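Local coordinates for CLIP-associating protein (Drosophila melanogaster, PDB 4G3A), which tracks microtubule plus ends and stabilises dynamic microtubules, supporting mitotic spindle formation, kinetochore attachment and tubulin incorporation during poleward flux, at residues Leu156-Ile170 with Glu194-Leu207. Sequence-based numbering, arbitrary orientation.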
loop_
_atom_site.group_PDB
_atom_site.type_symbol
_atom_site.label_atom_id
_atom_site.label_comp_id
_atom_site.label_asym_id
_atom_site.label_seq_id
_atom_site.Cartn_x
_atom_site.Cartn_y
_atom_site.Cartn_z
ATOM N N LEU A 156 7.720 8.001 -3.678
ATOM C CA LEU A 156 8.759 8.976 -3.991
ATOM C C LEU A 156 9.027 9.005 -5.489
ATOM O O LEU A 156 9.092 10.066 -6.109
ATOM C CB LEU A 156 10.048 8.617 -3.230
ATOM C CG LEU A 156 11.135 9.683 -3.074
ATOM C CD1 LEU A 156 10.605 10.883 -2.306
ATOM C CD2 LEU A 156 12.379 9.089 -2.381
ATOM N N HIS A 157 9.194 7.829 -6.077
ATOM C CA HIS A 157 9.461 7.763 -7.498
ATOM C C HIS A 157 8.305 8.375 -8.292
ATOM O O HIS A 157 8.529 9.036 -9.292
ATOM C CB HIS A 157 9.757 6.328 -7.940
ATOM C CG HIS A 157 11.124 5.845 -7.520
ATOM N ND1 HIS A 157 12.129 6.694 -7.154
ATOM C CD2 HIS A 157 11.622 4.582 -7.430
ATOM C CE1 HIS A 157 13.213 5.983 -6.836
ATOM N NE2 HIS A 157 12.928 4.713 -7.003
ATOM N N GLU A 158 7.073 8.188 -7.824
ATOM C CA GLU A 158 5.905 8.645 -8.583
ATOM C C GLU A 158 5.601 10.122 -8.363
ATOM O O GLU A 158 5.186 10.825 -9.300
ATOM C CB GLU A 158 4.672 7.791 -8.265
ATOM C CG GLU A 158 4.621 6.482 -9.042
ATOM C CD GLU A 158 3.663 5.471 -8.436
ATOM O OE1 GLU A 158 2.472 5.804 -8.239
ATOM O OE2 GLU A 158 4.108 4.337 -8.157
ATOM N N TYR A 159 5.834 10.605 -7.147
ATOM C CA TYR A 159 5.460 11.980 -6.807
ATOM C C TYR A 159 6.608 12.963 -6.571
ATOM O O TYR A 159 6.414 14.171 -6.674
ATOM C CB TYR A 159 4.504 11.981 -5.618
ATOM C CG TYR A 159 3.234 11.231 -5.948
ATOM C CD1 TYR A 159 2.284 11.788 -6.794
ATOM C CD2 TYR A 159 3.004 9.968 -5.441
ATOM C CE1 TYR A 159 1.128 11.107 -7.120
ATOM C CE2 TYR A 159 1.848 9.277 -5.758
ATOM C CZ TYR A 159 0.917 9.853 -6.607
ATOM O OH TYR A 159 -0.237 9.172 -6.922
ATOM N N GLY A 160 7.787 12.453 -6.237
ATOM C CA GLY A 160 8.936 13.315 -5.997
ATOM C C GLY A 160 8.827 14.137 -4.727
ATOM O O GLY A 160 7.833 14.049 -4.011
ATOM N N THR A 161 9.857 14.943 -4.452
ATOM C CA THR A 161 9.955 15.683 -3.191
ATOM C C THR A 161 8.963 16.845 -3.066
ATOM O O THR A 161 8.820 17.442 -1.999
ATOM C CB THR A 161 11.402 16.196 -2.963
ATOM O OG1 THR A 161 11.717 17.195 -3.942
ATOM C CG2 THR A 161 12.390 15.057 -3.083
ATOM N N GLN A 162 8.271 17.147 -4.160
ATOM C CA GLN A 162 7.234 18.175 -4.191
ATOM C C GLN A 162 6.039 17.806 -3.304
ATOM O O GLN A 162 5.385 18.674 -2.721
ATOM C CB GLN A 162 6.759 18.351 -5.642
ATOM C CG GLN A 162 6.023 19.638 -5.958
ATOM C CD GLN A 162 5.394 19.622 -7.355
ATOM O OE1 GLN A 162 5.608 18.696 -8.148
ATOM N NE2 GLN A 162 4.616 20.653 -7.657
ATOM N N GLN A 163 5.736 16.517 -3.217
ATOM C CA GLN A 163 4.591 16.074 -2.440
ATOM C C GLN A 163 4.978 15.137 -1.309
ATOM O O GLN A 163 4.150 14.819 -0.453
ATOM C CB GLN A 163 3.560 15.381 -3.332
ATOM C CG GLN A 163 2.687 16.323 -4.139
ATOM C CD GLN A 163 1.525 15.592 -4.791
ATOM O OE1 GLN A 163 1.646 15.092 -5.911
ATOM N NE2 GLN A 163 0.401 15.512 -4.085
ATOM N N LEU A 164 6.217 14.665 -1.315
ATOM C CA LEU A 164 6.643 13.748 -0.276
ATOM C C LEU A 164 7.968 14.188 0.319
ATOM O O LEU A 164 8.993 14.181 -0.361
ATOM C CB LEU A 164 6.752 12.321 -0.810
ATOM C CG LEU A 164 6.541 11.256 0.270
ATOM C CD1 LEU A 164 5.078 11.246 0.698
ATOM C CD2 LEU A 164 6.979 9.877 -0.204
ATOM N N SER A 165 7.926 14.575 1.589
ATOM C CA SER A 165 9.125 14.930 2.329
ATOM C C SER A 165 9.532 13.750 3.192
ATOM O O SER A 165 8.789 13.355 4.099
ATOM C CB SER A 165 8.846 16.143 3.215
ATOM O OG SER A 165 9.883 16.319 4.169
ATOM N N VAL A 166 10.701 13.181 2.911
ATOM C CA VAL A 166 11.137 11.971 3.596
ATOM C C VAL A 166 12.151 12.240 4.703
ATOM O O VAL A 166 12.652 11.305 5.319
ATOM C CB VAL A 166 11.730 10.944 2.617
ATOM C CG1 VAL A 166 10.629 10.333 1.764
ATOM C CG2 VAL A 166 12.793 11.592 1.750
ATOM N N ARG A 167 12.452 13.507 4.963
ATOM C CA ARG A 167 13.441 13.831 5.991
ATOM C C ARG A 167 13.108 13.146 7.323
ATOM O O ARG A 167 13.971 12.529 7.944
ATOM C CB ARG A 167 13.554 15.342 6.197
ATOM C CG ARG A 167 13.991 15.717 7.605
ATOM C CD ARG A 167 14.292 17.197 7.745
ATOM N NE ARG A 167 15.643 17.527 7.294
ATOM C CZ ARG A 167 16.740 17.325 8.019
ATOM N NH1 ARG A 167 16.648 16.784 9.227
ATOM N NH2 ARG A 167 17.929 17.658 7.536
ATOM N N VAL A 168 11.847 13.255 7.745
ATOM C CA VAL A 168 11.405 12.688 9.018
ATOM C C VAL A 168 11.373 11.154 8.972
ATOM O O VAL A 168 11.334 10.493 10.008
ATOM C CB VAL A 168 10.030 13.265 9.437
ATOM C CG1 VAL A 168 8.901 12.547 8.724
ATOM C CG2 VAL A 168 9.858 13.212 10.942
ATOM N N TYR A 169 11.432 10.592 7.770
ATOM C CA TYR A 169 11.520 9.136 7.601
ATOM C C TYR A 169 12.913 8.514 7.762
ATOM O O TYR A 169 13.048 7.293 7.954
ATOM C CB TYR A 169 10.967 8.749 6.246
ATOM C CG TYR A 169 9.473 8.789 6.223
ATOM C CD1 TYR A 169 8.737 7.649 6.466
ATOM C CD2 TYR A 169 8.795 9.973 5.980
ATOM C CE1 TYR A 169 7.372 7.679 6.454
ATOM C CE2 TYR A 169 7.419 10.011 5.962
ATOM C CZ TYR A 169 6.713 8.863 6.206
ATOM O OH TYR A 169 5.331 8.884 6.198
ATOM N N ILE A 170 13.951 9.334 7.689
ATOM C CA ILE A 170 15.297 8.767 7.764
ATOM C C ILE A 170 15.545 7.983 9.056
ATOM O O ILE A 170 16.055 6.864 9.006
ATOM C CB ILE A 170 16.396 9.807 7.509
ATOM C CG1 ILE A 170 16.088 10.562 6.216
ATOM C CG2 ILE A 170 17.756 9.117 7.414
ATOM C CD1 ILE A 170 15.809 9.634 5.051
ATOM N N GLU A 194 17.421 4.669 -2.785
ATOM C CA GLU A 194 16.369 5.285 -3.596
ATOM C C GLU A 194 16.087 6.723 -3.154
ATOM O O GLU A 194 15.861 7.597 -3.990
ATOM C CB GLU A 194 15.067 4.467 -3.535
ATOM C CG GLU A 194 15.225 2.981 -3.833
ATOM C CD GLU A 194 15.664 2.687 -5.266
ATOM O OE1 GLU A 194 15.537 3.570 -6.146
ATOM O OE2 GLU A 194 16.132 1.554 -5.509
ATOM N N ILE A 195 16.109 6.969 -1.841
ATOM C CA ILE A 195 15.911 8.319 -1.319
ATOM C C ILE A 195 17.092 9.212 -1.735
ATOM O O ILE A 195 16.921 10.384 -2.063
ATOM C CB ILE A 195 15.759 8.331 0.214
ATOM C CG1 ILE A 195 14.342 7.876 0.622
ATOM C CG2 ILE A 195 16.065 9.718 0.766
ATOM C CD1 ILE A 195 14.203 7.607 2.145
ATOM N N TYR A 196 18.288 8.654 -1.742
ATOM C CA TYR A 196 19.434 9.430 -2.227
ATOM C C TYR A 196 19.192 9.982 -3.642
ATOM O O TYR A 196 19.585 11.109 -3.957
ATOM C CB TYR A 196 20.717 8.605 -2.190
ATOM C CG TYR A 196 21.920 9.331 -2.778
ATOM C CD1 TYR A 196 22.612 10.284 -2.043
ATOM C CD2 TYR A 196 22.344 9.062 -4.067
ATOM C CE1 TYR A 196 23.710 10.955 -2.585
ATOM C CE2 TYR A 196 23.432 9.723 -4.619
ATOM C CZ TYR A 196 24.111 10.667 -3.880
ATOM O OH TYR A 196 25.191 11.317 -4.445
ATOM N N LYS A 197 18.540 9.197 -4.491
ATOM C CA LYS A 197 18.292 9.642 -5.860
ATOM C C LYS A 197 17.486 10.935 -5.913
ATOM O O LYS A 197 17.650 11.729 -6.836
ATOM C CB LYS A 197 17.632 8.544 -6.688
ATOM C CG LYS A 197 18.549 7.371 -6.976
ATOM C CD LYS A 197 17.773 6.200 -7.555
ATOM C CE LYS A 197 18.652 4.960 -7.647
ATOM N NZ LYS A 197 17.887 3.786 -8.147
ATOM N N HIS A 198 16.627 11.151 -4.919
ATOM C CA HIS A 198 15.759 12.327 -4.905
ATOM C C HIS A 198 16.365 13.468 -4.102
ATOM O O HIS A 198 16.186 14.640 -4.423
ATOM C CB HIS A 198 14.382 11.972 -4.331
ATOM C CG HIS A 198 13.564 11.109 -5.233
ATOM N ND1 HIS A 198 12.579 11.605 -6.050
ATOM C CD2 HIS A 198 13.602 9.768 -5.466
ATOM C CE1 HIS A 198 12.042 10.622 -6.753
ATOM N NE2 HIS A 198 12.656 9.496 -6.407
ATOM N N VAL A 199 17.088 13.106 -3.054
ATOM C CA VAL A 199 17.523 14.058 -2.045
ATOM C C VAL A 199 18.973 14.535 -2.256
ATOM O O VAL A 199 19.317 15.672 -1.940
ATOM C CB VAL A 199 17.312 13.450 -0.645
ATOM C CG1 VAL A 199 18.155 14.144 0.401
ATOM C CG2 VAL A 199 15.829 13.502 -0.282
ATOM N N GLY A 200 19.816 13.676 -2.804
ATOM C CA GLY A 200 21.176 14.082 -3.112
ATOM C C GLY A 200 22.116 14.014 -1.921
ATOM O O GLY A 200 21.809 13.395 -0.899
ATOM N N ASP A 201 23.269 14.663 -2.057
ATOM C CA ASP A 201 24.382 14.454 -1.137
ATOM C C ASP A 201 24.154 14.959 0.287
ATOM O O ASP A 201 24.895 14.583 1.195
ATOM C CB ASP A 201 25.672 15.042 -1.715
ATOM C CG ASP A 201 26.139 14.306 -2.952
ATOM O OD1 ASP A 201 26.355 13.073 -2.873
ATOM O OD2 ASP A 201 26.295 14.964 -4.003
ATOM N N ARG A 202 23.133 15.790 0.487
ATOM C CA ARG A 202 22.805 16.286 1.821
ATOM C C ARG A 202 22.388 15.131 2.730
ATOM O O ARG A 202 22.323 15.286 3.953
ATOM C CB ARG A 202 21.684 17.327 1.770
ATOM C CG ARG A 202 20.288 16.725 1.765
ATOM C CD ARG A 202 19.227 17.728 2.205
ATOM N NE ARG A 202 18.820 18.621 1.123
ATOM C CZ ARG A 202 17.932 19.603 1.255
ATOM N NH1 ARG A 202 17.356 19.827 2.429
ATOM N NH2 ARG A 202 17.623 20.365 0.212
ATOM N N LEU A 203 22.103 13.977 2.132
ATOM C CA LEU A 203 21.701 12.799 2.900
ATOM C C LEU A 203 22.890 12.244 3.685
ATOM O O LEU A 203 22.717 11.662 4.756
ATOM C CB LEU A 203 21.126 11.724 1.972
ATOM C CG LEU A 203 20.690 10.412 2.632
ATOM C CD1 LEU A 203 19.626 10.674 3.674
ATOM C CD2 LEU A 203 20.181 9.414 1.604
ATOM N N ARG A 204 24.103 12.457 3.160
ATOM C CA ARG A 204 25.311 11.878 3.752
ATOM C C ARG A 204 25.592 12.362 5.182
ATOM O O ARG A 204 25.772 11.539 6.084
ATOM C CB ARG A 204 26.524 12.080 2.819
ATOM C CG ARG A 204 26.164 11.909 1.339
ATOM C CD ARG A 204 27.340 12.168 0.374
ATOM N NE ARG A 204 28.104 10.945 0.189
ATOM C CZ ARG A 204 28.213 10.282 -0.955
ATOM N NH1 ARG A 204 27.640 10.735 -2.053
ATOM N NH2 ARG A 204 28.926 9.169 -0.994
ATOM N N PRO A 205 25.638 13.688 5.399
ATOM C CA PRO A 205 25.828 14.188 6.771
ATOM C C PRO A 205 24.598 13.955 7.654
ATOM O O PRO A 205 24.720 13.885 8.875
ATOM C CB PRO A 205 26.072 15.688 6.566
ATOM C CG PRO A 205 25.446 15.991 5.228
ATOM C CD PRO A 205 25.706 14.772 4.407
ATOM N N ASP A 206 23.422 13.846 7.041
ATOM C CA ASP A 206 22.216 13.486 7.775
ATOM C C ASP A 206 22.395 12.127 8.425
ATOM O O ASP A 206 22.041 11.925 9.586
ATOM C CB ASP A 206 21.019 13.405 6.827
ATOM C CG ASP A 206 20.352 14.745 6.603
ATOM O OD1 ASP A 206 20.731 15.727 7.280
ATOM O OD2 ASP A 206 19.439 14.806 5.750
ATOM N N LEU A 207 22.910 11.179 7.652
ATOM C CA LEU A 207 23.124 9.837 8.166
ATOM C C LEU A 207 24.295 9.836 9.131
ATOM O O LEU A 207 24.335 9.049 10.070
ATOM C CB LEU A 207 23.349 8.836 7.031
ATOM C CG LEU A 207 22.213 8.708 6.019
ATOM C CD1 LEU A 207 22.710 7.979 4.770
ATOM C CD2 LEU A 207 20.994 7.998 6.634
#
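Packing between neighbouring helices of an alpha-solenoid, here with a polar chain at one end, joins the C-terminal end of helix 142-159 and the loop that leads into helix 170-175 to the end of helix 182-199 and the start of helix 203-208, in the TOG-like domain with its HEAT repeats. Leu156 and His198 link the apolar row to the polar chain. With Leu156 CG anti to the backbone N (chi1 -163°), the branch point sits over the centre of one face of the His198 ring, 3.5 Å from the centroid, a CH-pi contact. Leu156 CD2 also reaches Ile195 CG1 at 3.8 Å. From there Val166 CG2 touches methyls of Ile195 and Val199, and Ile170, opening helix 170-175, touches two helices, its CD1 lying 3.9 Å from Ile195 CD1 and its CG2 3.5 Å from Leu207 CD2. Phe225 of helix 215-229 packs on Leu203 and Leu207 in turn.

In the polar chain the two imidazoles meet rim to rim, His157 ND1 and His198 NE2 sharing a hydrogen bond of 2.9 Å. The other nitrogen, His157 NE2, donates to Glu194 OE1 at 3.0 Å, in its own ring plane but from above the carboxylate plane. Lys197 NZ reaches that oxygen from the opposite face, while Gln190 binds OE2. At the other end, beyond the apolar row, Arg167 NH2 makes a long salt bridge of 3.4 Å to Asp206 OD1, the two flat groups nearly perpendicular. Bonding at both nitrogens should restrict rotation of the exposed His157 ring, and Lys197, sharing Glu194 OE1, would probably temper the carboxylate's pull toward a protonated His157.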